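Local coordinates for dual specificity protein phosphatase 18 (Homo sapiens, PDB 2ESB) that removes phosphate from tyrosine and, less readily, threonine of phosphorylated MAP kinase peptides, as a dual-specificity member of the protein-tyrosine phosphatase family, at residues T24-I29 against S92-Q97; F82-A87 against I152-Q157. All coordinates share one frame; numbering follows the deposited sequence.

Contact 1 of 2, residues T24-I29 against S92-Q97; sequences TKSLYI and SVEMKQ. With ACT (acetate ion), chain B.
Ser26 and Glu94 meet through a short hydrogen bond, from Ser26 OG to Glu94 OE1 at 2.6 Å. The hydroxyl reaches the carboxylate on the anti side of OE1 and lies 20° out of its plane. Glu94 gets there with an extended chain, its CG anti to the backbone N (chi1 178°). Its CB and CG pass close to the same hydroxyl. A water also donates to Glu94 OE1, at 2.8 Å. That water also bonds Thr24 OG1, so it bridges the turn and the helix. Thr24 OG1 in turn accepts from Ser26 N at 3.1 Å.

Lys25 crosses the end of Glu94 at about a right angle. The touch is made by carbon, with Lys25 CE 3.6 Å from Glu94 CD. Lys25 NZ stays 4.6 Å from Glu94 OE2, beyond a salt bridge, though its charge probably still favours the carboxylate. Lys25 N is taken up by an acetate ion, probably from the crystallisation liquor. With an alanine in place of Glu94, the Ser26 hydroxyl and the bridging water would probably lose the acceptor they share.

The Thr24 to Ser26 bond makes an ST turn, in the tight turn of the beta hairpin formed by strands 21-24 and 27-30. Across the contact, helix 83-95 ends in a Schellman motif, with Gln97, of positive phi, as its C-prime residue.

Contact 2 of 2, residues F82-A87 against I152-Q157; sequences FFDPIA and IHYEFQ
This is a buried helix-to-helix contact between the first turn of helix 83-95 and helix 145-159, made by an aromatic pair and one hydrogen bond. Tyr154 points toward the other helix and is met by two neighbouring residues. Phe83 lies over one face of its ring. The CB of Phe83 sits 4.0 Å from the Tyr154 ring centroid and only 10° off the normal, a CH-pi contact. Phe83 CD1 comes down near the root of the same ring, 3.6 Å from Tyr154 CG. The two side chains are antiparallel as they pass, and their ring planes stand oblique, at 48°. Asp84 takes the phenol end. Tyr154 OH donates to Asp84 OD2 at 2.6 Å, and OD2 lies at the edge of the ring, near its plane. The hydroxyl approaches the acid from above the carboxylate plane, 62° out of it. With its CG anti to the backbone N, Tyr154 reaches across to the first turn of helix 83-95.

Lys121 of helix 110-122 forms a salt bridge to the same OD2, so this oxygen has two partners. Helix 110-122 also packs against both aromatics, with Leu114 on Phe83 and Ala117 and Met120 on Tyr154. The contact thus joins three helices of the catalytic domain.

Contacts 1 and 2 share helix 83-95. Contact 2 uses its first turn and contact 1 its last, so the centres lie 18 Å apart. The nearest atoms are about 5 Å apart and do not touch. Along the chain the segments alternate: 24-29, 82-87, 92-97, then 152-157. Contact 1 ties the end of the helix to the hairpin turn between strands 21-24 and 27-30, at one side of the mixed five-stranded sheet. Contact 2 ties it to helix 145-159. One helix therefore links the sheet to the helical part of the phosphatase domain. Both contacts lie away from the predicted catalytic Cys104 and are structural packing.

Contact 1 of 2, residues T24-I29 against S92-Q97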
ATOM      1  N   THR A  24      -7.570   4.947   6.155  1.00 12.34           N
ATOM      2  CA  THR A  24      -7.892   6.348   6.416  1.00 10.03           C
ATOM      3  C   THR A  24      -9.337   6.531   6.000  1.00 19.14           C
ATOM      4  O   THR A  24      -9.993   5.572   5.612  1.00 14.29           O
ATOM      5  CB  THR A  24      -7.037   7.317   5.580  1.00 11.83           C
ATOM      6  OG1 THR A  24      -7.450   7.241   4.212  1.00 14.47           O
ATOM      7  CG2 THR A  24      -5.532   6.967   5.694  1.00  7.67           C
ATOM      8  N   LYS A  25      -9.837   7.757   6.066  1.00 11.91           N
ATOM      9  CA  LYS A  25     -11.218   8.006   5.682  1.00 14.85           C
ATOM     10  C   LYS A  25     -11.464   7.682   4.212  1.00 17.30           C
ATOM     11  O   LYS A  25     -12.595   7.410   3.822  1.00 15.49           O
ATOM     12  CB  LYS A  25     -11.591   9.467   5.952  1.00 20.33           C
ATOM     13  CG  LYS A  25     -10.794  10.488   5.144  1.00 16.59           C
ATOM     14  CD  LYS A  25     -11.295  11.886   5.444  1.00 21.15           C
ATOM     15  CE  LYS A  25     -10.774  12.910   4.458  1.00 26.61           C
ATOM     16  NZ  LYS A  25     -11.438  14.229   4.688  1.00 29.99           N
ATOM     17  N   SER A  26     -10.412   7.680   3.397  1.00 13.36           N
ATOM     18  CA  SER A  26     -10.592   7.404   1.968  1.00 16.38           C
ATOM     19  C   SER A  26      -9.663   6.342   1.381  1.00 16.25           C
ATOM     20  O   SER A  26      -9.525   6.237   0.155  1.00 20.57           O
ATOM     21  CB  SER A  26     -10.404   8.688   1.165  1.00 15.16           C
ATOM     22  OG  SER A  26      -9.037   9.057   1.144  1.00 19.24           O
ATOM     23  N   LEU A  27      -9.004   5.573   2.236  1.00 10.57           N
ATOM     24  CA  LEU A  27      -8.105   4.541   1.737  1.00 10.27           C
ATOM     25  C   LEU A  27      -8.305   3.229   2.465  1.00 11.09           C
ATOM     26  O   LEU A  27      -8.451   3.210   3.690  1.00 11.90           O
ATOM     27  CB  LEU A  27      -6.653   4.983   1.888  1.00 12.07           C
ATOM     28  CG  LEU A  27      -5.612   3.968   1.399  1.00 12.86           C
ATOM     29  CD1 LEU A  27      -5.735   3.790  -0.115  1.00  8.10           C
ATOM     30  CD2 LEU A  27      -4.207   4.468   1.778  1.00 10.31           C
ATOM     31  N   TYR A  28      -8.313   2.143   1.694  1.00  7.90           N
ATOM     32  CA  TYR A  28      -8.478   0.785   2.212  1.00  9.94           C
ATOM     33  C   TYR A  28      -7.449  -0.146   1.568  1.00 14.09           C
ATOM     34  O   TYR A  28      -6.927   0.142   0.488  1.00 12.38           O
ATOM     35  CB  TYR A  28      -9.865   0.237   1.861  1.00 10.02           C
ATOM     36  CG  TYR A  28     -11.045   1.033   2.376  1.00 10.71           C
ATOM     37  CD1 TYR A  28     -11.364   2.273   1.826  1.00 12.66           C
ATOM     38  CD2 TYR A  28     -11.870   0.522   3.383  1.00 15.08           C
ATOM     39  CE1 TYR A  28     -12.479   2.988   2.255  1.00 14.64           C
ATOM     40  CE2 TYR A  28     -12.997   1.233   3.828  1.00 12.66           C
ATOM     41  CZ  TYR A  28     -13.289   2.462   3.256  1.00 14.18           C
ATOM     42  OH  TYR A  28     -14.380   3.179   3.671  1.00 16.13           O
ATOM     43  N   ILE A  29      -7.171  -1.268   2.224  1.00 11.13           N
ATOM     44  CA  ILE A  29      -6.255  -2.274   1.683  1.00 12.32           C
ATOM     45  C   ILE A  29      -6.964  -3.628   1.756  1.00 12.81           C
ATOM     46  O   ILE A  29      -7.689  -3.898   2.718  1.00 15.15           O
ATOM     47  CB  ILE A  29      -4.959  -2.427   2.507  1.00 14.10           C
ATOM     48  CG1 ILE A  29      -4.122  -1.148   2.460  1.00 18.88           C
ATOM     49  CG2 ILE A  29      -4.147  -3.589   1.948  1.00 12.74           C
ATOM     50  CD1 ILE A  29      -2.899  -1.210   3.390  1.00 17.01           C
ATOM     51  N   SER A  92      -5.830  12.695  -4.846  1.00 15.51           N
ATOM     52  CA  SER A  92      -6.791  13.325  -5.759  1.00 11.97           C
ATOM     53  C   SER A  92      -8.177  12.711  -5.634  1.00 15.23           C
ATOM     54  O   SER A  92      -9.179  13.424  -5.686  1.00 16.24           O
ATOM     55  CB  SER A  92      -6.328  13.213  -7.208  1.00 13.66           C
ATOM     56  OG  SER A  92      -5.106  13.899  -7.391  1.00 27.05           O
ATOM     57  N   VAL A  93      -8.233  11.388  -5.490  1.00 12.18           N
ATOM     58  CA  VAL A  93      -9.510  10.695  -5.325  1.00 11.26           C
ATOM     59  C   VAL A  93     -10.173  11.213  -4.061  1.00 12.06           C
ATOM     60  O   VAL A  93     -11.375  11.487  -4.045  1.00 16.17           O
ATOM     61  CB  VAL A  93      -9.314   9.161  -5.205  1.00 12.26           C
ATOM     62  CG1 VAL A  93     -10.621   8.479  -4.799  1.00  7.83           C
ATOM     63  CG2 VAL A  93      -8.841   8.603  -6.535  1.00  9.89           C
ATOM     64  N   GLU A  94      -9.392  11.361  -2.999  1.00 12.22           N
ATOM     65  CA  GLU A  94      -9.956  11.853  -1.750  1.00 12.03           C
ATOM     66  C   GLU A  94     -10.488  13.271  -1.936  1.00 17.17           C
ATOM     67  O   GLU A  94     -11.584  13.594  -1.488  1.00 15.80           O
ATOM     68  CB  GLU A  94      -8.903  11.845  -0.638  1.00 14.54           C
ATOM     69  CG  GLU A  94      -9.426  12.410   0.689  1.00 13.76           C
ATOM     70  CD  GLU A  94      -8.421  12.282   1.818  1.00 21.29           C
ATOM     71  OE1 GLU A  94      -8.293  11.179   2.388  1.00 20.31           O
ATOM     72  OE2 GLU A  94      -7.750  13.287   2.126  1.00 27.25           O
ATOM     73  N   MET A  95      -9.707  14.113  -2.606  1.00 16.58           N
ATOM     74  CA  MET A  95     -10.115  15.492  -2.842  1.00 21.82           C
ATOM     75  C   MET A  95     -11.421  15.553  -3.610  1.00 24.80           C
ATOM     76  O   MET A  95     -12.205  16.490  -3.447  1.00 20.95           O
ATOM     77  CB  MET A  95      -9.030  16.248  -3.607  1.00 19.68           C
ATOM     78  CG  MET A  95      -7.727  16.372  -2.822  1.00 21.47           C
ATOM     79  SD  MET A  95      -8.047  16.913  -1.125  1.00 45.68           S
ATOM     80  CE  MET A  95      -8.078  18.683  -1.367  1.00 39.90           C
ATOM     81  N   LYS A  96     -11.664  14.544  -4.436  1.00 18.01           N
ATOM     82  CA  LYS A  96     -12.886  14.492  -5.222  1.00 18.38           C
ATOM     83  C   LYS A  96     -13.987  13.738  -4.493  1.00 21.12           C
ATOM     84  O   LYS A  96     -14.962  13.312  -5.110  1.00 18.51           O
ATOM     85  CB  LYS A  96     -12.602  13.841  -6.582  1.00 23.97           C
ATOM     86  CG  LYS A  96     -11.513  14.570  -7.359  1.00 30.11           C
ATOM     87  CD  LYS A  96     -11.727  14.516  -8.856  1.00 42.37           C
ATOM     88  CE  LYS A  96     -10.841  15.543  -9.547  1.00 42.99           C
ATOM     89  NZ  LYS A  96     -11.224  15.743 -10.970  1.00 57.92           N
ATOM     90  N   GLN A  97     -13.818  13.556  -3.183  1.00 15.53           N
ATOM     91  CA  GLN A  97     -14.813  12.869  -2.361  1.00 21.01           C
ATOM     92  C   GLN A  97     -15.021  11.399  -2.703  1.00 19.94           C
ATOM     93  O   GLN A  97     -16.112  10.857  -2.504  1.00 16.72           O
ATOM     94  CB  GLN A  97     -16.170  13.589  -2.450  1.00 21.62           C
ATOM     95  CG  GLN A  97     -16.127  15.052  -2.051  1.00 42.84           C
ATOM     96  CD  GLN A  97     -15.602  15.246  -0.645  1.00 55.25           C
ATOM     97  OE1 GLN A  97     -16.160  14.716   0.319  1.00 69.36           O
ATOM     98  NE2 GLN A  97     -14.520  16.007  -0.520  1.00 64.76           N
TER
HETATM   99  C   ACT B1001      -8.661  10.549   8.166  1.00 34.95           C
HETATM  100  O   ACT B1001      -8.507   9.706   7.252  1.00 34.60           O
HETATM  101  OXT ACT B1001      -8.254  11.731   8.089  1.00 33.34           O
HETATM  102  CH3 ACT B1001      -9.395  10.069   9.436  1.00 23.81           C
HETATM  103  O   HOH W   1      -6.312   9.575   3.605  1.00 33.11           O

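Contact 2 of 2, residues F82-A87 against I152-Q157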
ATOM      1  N   PHE A  82       6.510   4.014  -8.399  1.00 12.52           N
ATOM      2  CA  PHE A  82       5.110   4.383  -8.286  1.00 13.64           C
ATOM      3  C   PHE A  82       4.737   5.080  -6.977  1.00 13.77           C
ATOM      4  O   PHE A  82       3.598   5.506  -6.824  1.00  9.94           O
ATOM      5  CB  PHE A  82       4.219   3.150  -8.476  1.00 14.45           C
ATOM      6  CG  PHE A  82       4.322   2.544  -9.841  1.00 12.90           C
ATOM      7  CD1 PHE A  82       5.289   1.589 -10.119  1.00 15.86           C
ATOM      8  CD2 PHE A  82       3.463   2.949 -10.858  1.00 15.86           C
ATOM      9  CE1 PHE A  82       5.401   1.041 -11.397  1.00 25.35           C
ATOM     10  CE2 PHE A  82       3.565   2.408 -12.142  1.00 16.93           C
ATOM     11  CZ  PHE A  82       4.537   1.453 -12.410  1.00 19.06           C
ATOM     12  N   PHE A  83       5.682   5.202  -6.048  1.00 12.66           N
ATOM     13  CA  PHE A  83       5.404   5.841  -4.756  1.00 13.29           C
ATOM     14  C   PHE A  83       4.723   7.209  -4.875  1.00 15.25           C
ATOM     15  O   PHE A  83       3.649   7.420  -4.326  1.00 12.50           O
ATOM     16  CB  PHE A  83       6.698   6.009  -3.940  1.00 11.76           C
ATOM     17  CG  PHE A  83       7.231   4.729  -3.335  1.00 13.11           C
ATOM     18  CD1 PHE A  83       8.476   4.720  -2.705  1.00 13.54           C
ATOM     19  CD2 PHE A  83       6.498   3.547  -3.384  1.00 12.03           C
ATOM     20  CE1 PHE A  83       8.990   3.548  -2.128  1.00 14.27           C
ATOM     21  CE2 PHE A  83       7.003   2.365  -2.808  1.00 14.97           C
ATOM     22  CZ  PHE A  83       8.253   2.373  -2.180  1.00 12.21           C
ATOM     23  N   ASP A  84       5.355   8.140  -5.582  1.00 13.71           N
ATOM     24  CA  ASP A  84       4.799   9.487  -5.736  1.00 18.23           C
ATOM     25  C   ASP A  84       3.561   9.567  -6.607  1.00 18.18           C
ATOM     26  O   ASP A  84       2.571  10.198  -6.235  1.00 18.89           O
ATOM     27  CB  ASP A  84       5.855  10.439  -6.300  1.00 22.74           C
ATOM     28  CG  ASP A  84       6.725  11.028  -5.226  1.00 32.99           C
ATOM     29  OD1 ASP A  84       7.963  10.997  -5.375  1.00 35.46           O
ATOM     30  OD2 ASP A  84       6.161  11.524  -4.229  1.00 21.29           O
ATOM     31  N   PRO A  85       3.601   8.946  -7.792  1.00 16.75           N
ATOM     32  CA  PRO A  85       2.422   9.012  -8.648  1.00 13.34           C
ATOM     33  C   PRO A  85       1.167   8.367  -8.058  1.00 17.22           C
ATOM     34  O   PRO A  85       0.073   8.907  -8.209  1.00 14.24           O
ATOM     35  CB  PRO A  85       2.898   8.362  -9.945  1.00 20.14           C
ATOM     36  CG  PRO A  85       4.026   7.474  -9.505  1.00 29.77           C
ATOM     37  CD  PRO A  85       4.729   8.309  -8.492  1.00 12.59           C
ATOM     38  N   ILE A  86       1.311   7.234  -7.379  1.00 12.96           N
ATOM     39  CA  ILE A  86       0.143   6.602  -6.787  1.00 12.52           C
ATOM     40  C   ILE A  86      -0.316   7.356  -5.535  1.00 12.89           C
ATOM     41  O   ILE A  86      -1.515   7.456  -5.280  1.00 13.12           O
ATOM     42  CB  ILE A  86       0.403   5.131  -6.438  1.00 12.49           C
ATOM     43  CG1 ILE A  86       0.607   4.329  -7.728  1.00 12.94           C
ATOM     44  CG2 ILE A  86      -0.778   4.572  -5.641  1.00 12.05           C
ATOM     45  CD1 ILE A  86      -0.588   4.343  -8.663  1.00 23.91           C
ATOM     46  N   ALA A  87       0.627   7.886  -4.752  1.00 11.93           N
ATOM     47  CA  ALA A  87       0.258   8.656  -3.559  1.00 13.71           C
ATOM     48  C   ALA A  87      -0.587   9.869  -3.980  1.00 15.78           C
ATOM     49  O   ALA A  87      -1.615  10.190  -3.365  1.00 10.50           O
ATOM     50  CB  ALA A  87       1.510   9.130  -2.824  1.00 11.15           C
ATOM     51  N   ILE A 152      12.546   3.132   2.928  1.00 11.78           N
ATOM     52  CA  ILE A 152      13.526   3.864   3.728  1.00 13.86           C
ATOM     53  C   ILE A 152      14.155   4.966   2.867  1.00 16.71           C
ATOM     54  O   ILE A 152      14.341   6.102   3.318  1.00 19.47           O
ATOM     55  CB  ILE A 152      14.613   2.891   4.264  1.00 13.77           C
ATOM     56  CG1 ILE A 152      14.017   2.048   5.397  1.00 12.46           C
ATOM     57  CG2 ILE A 152      15.838   3.661   4.762  1.00 12.65           C
ATOM     58  CD1 ILE A 152      14.881   0.860   5.810  1.00 19.70           C
ATOM     59  N   HIS A 153      14.473   4.645   1.618  1.00 17.58           N
ATOM     60  CA  HIS A 153      15.051   5.652   0.726  1.00 15.75           C
ATOM     61  C   HIS A 153      14.035   6.786   0.485  1.00 19.84           C
ATOM     62  O   HIS A 153      14.389   7.964   0.479  1.00 14.82           O
ATOM     63  CB  HIS A 153      15.456   5.014  -0.602  1.00 15.82           C
ATOM     64  CG  HIS A 153      16.004   5.991  -1.596  1.00 27.23           C
ATOM     65  ND1 HIS A 153      15.250   6.505  -2.628  1.00 27.06           N
ATOM     66  CD2 HIS A 153      17.225   6.566  -1.699  1.00 25.10           C
ATOM     67  CE1 HIS A 153      15.984   7.354  -3.328  1.00 23.89           C
ATOM     68  NE2 HIS A 153      17.186   7.409  -2.783  1.00 33.76           N
ATOM     69  N   TYR A 154      12.770   6.426   0.309  1.00 13.60           N
ATOM     70  CA  TYR A 154      11.714   7.418   0.085  1.00 14.65           C
ATOM     71  C   TYR A 154      11.522   8.270   1.346  1.00 17.08           C
ATOM     72  O   TYR A 154      11.327   9.479   1.257  1.00 19.00           O
ATOM     73  CB  TYR A 154      10.414   6.707  -0.288  1.00 14.70           C
ATOM     74  CG  TYR A 154       9.288   7.607  -0.730  1.00 14.26           C
ATOM     75  CD1 TYR A 154       9.479   8.562  -1.720  1.00 16.59           C
ATOM     76  CD2 TYR A 154       8.013   7.468  -0.190  1.00 10.74           C
ATOM     77  CE1 TYR A 154       8.429   9.366  -2.166  1.00 26.44           C
ATOM     78  CE2 TYR A 154       6.946   8.266  -0.637  1.00 14.51           C
ATOM     79  CZ  TYR A 154       7.168   9.212  -1.625  1.00 18.54           C
ATOM     80  OH  TYR A 154       6.140  10.009  -2.078  1.00 16.77           O
ATOM     81  N   GLU A 155      11.567   7.642   2.519  1.00 17.96           N
ATOM     82  CA  GLU A 155      11.426   8.386   3.765  1.00 12.94           C
ATOM     83  C   GLU A 155      12.531   9.429   3.849  1.00 18.95           C
ATOM     84  O   GLU A 155      12.284  10.584   4.209  1.00 18.97           O
ATOM     85  CB  GLU A 155      11.525   7.468   4.989  1.00 19.57           C
ATOM     86  CG  GLU A 155      11.325   8.231   6.303  1.00 16.98           C
ATOM     87  CD  GLU A 155      11.534   7.395   7.552  1.00 19.64           C
ATOM     88  OE1 GLU A 155      10.896   7.712   8.578  1.00 14.45           O
ATOM     89  OE2 GLU A 155      12.338   6.440   7.535  1.00 17.71           O
ATOM     90  N   PHE A 156      13.757   9.023   3.520  1.00 18.02           N
ATOM     91  CA  PHE A 156      14.885   9.951   3.573  1.00 17.45           C
ATOM     92  C   PHE A 156      14.657  11.093   2.599  1.00 23.21           C
ATOM     93  O   PHE A 156      14.989  12.244   2.889  1.00 21.37           O
ATOM     94  CB  PHE A 156      16.200   9.252   3.223  1.00 14.36           C
ATOM     95  CG  PHE A 156      17.406  10.143   3.353  1.00 19.00           C
ATOM     96  CD1 PHE A 156      17.876  10.513   4.612  1.00 23.67           C
ATOM     97  CD2 PHE A 156      18.050  10.636   2.225  1.00 26.47           C
ATOM     98  CE1 PHE A 156      18.973  11.364   4.745  1.00 32.03           C
ATOM     99  CE2 PHE A 156      19.149  11.489   2.345  1.00 29.05           C
ATOM    100  CZ  PHE A 156      19.609  11.852   3.612  1.00 24.09           C
ATOM    101  N   GLN A 157      14.100  10.774   1.437  1.00 17.78           N
ATOM    102  CA  GLN A 157      13.825  11.798   0.440  1.00 22.66           C
ATOM    103  C   GLN A 157      12.810  12.812   0.960  1.00 27.63           C
ATOM    104  O   GLN A 157      12.963  14.018   0.756  1.00 22.33           O
ATOM    105  CB  GLN A 157      13.289  11.165  -0.842  1.00 21.86           C
ATOM    106  CG  GLN A 157      14.304  10.279  -1.557  1.00 34.26           C
ATOM    107  CD  GLN A 157      13.783   9.750  -2.877  1.00 35.63           C
ATOM    108  OE1 GLN A 157      12.773   9.045  -2.923  1.00 39.96           O
ATOM    109  NE2 GLN A 157      14.469  10.092  -3.964  1.00 36.68           N
TER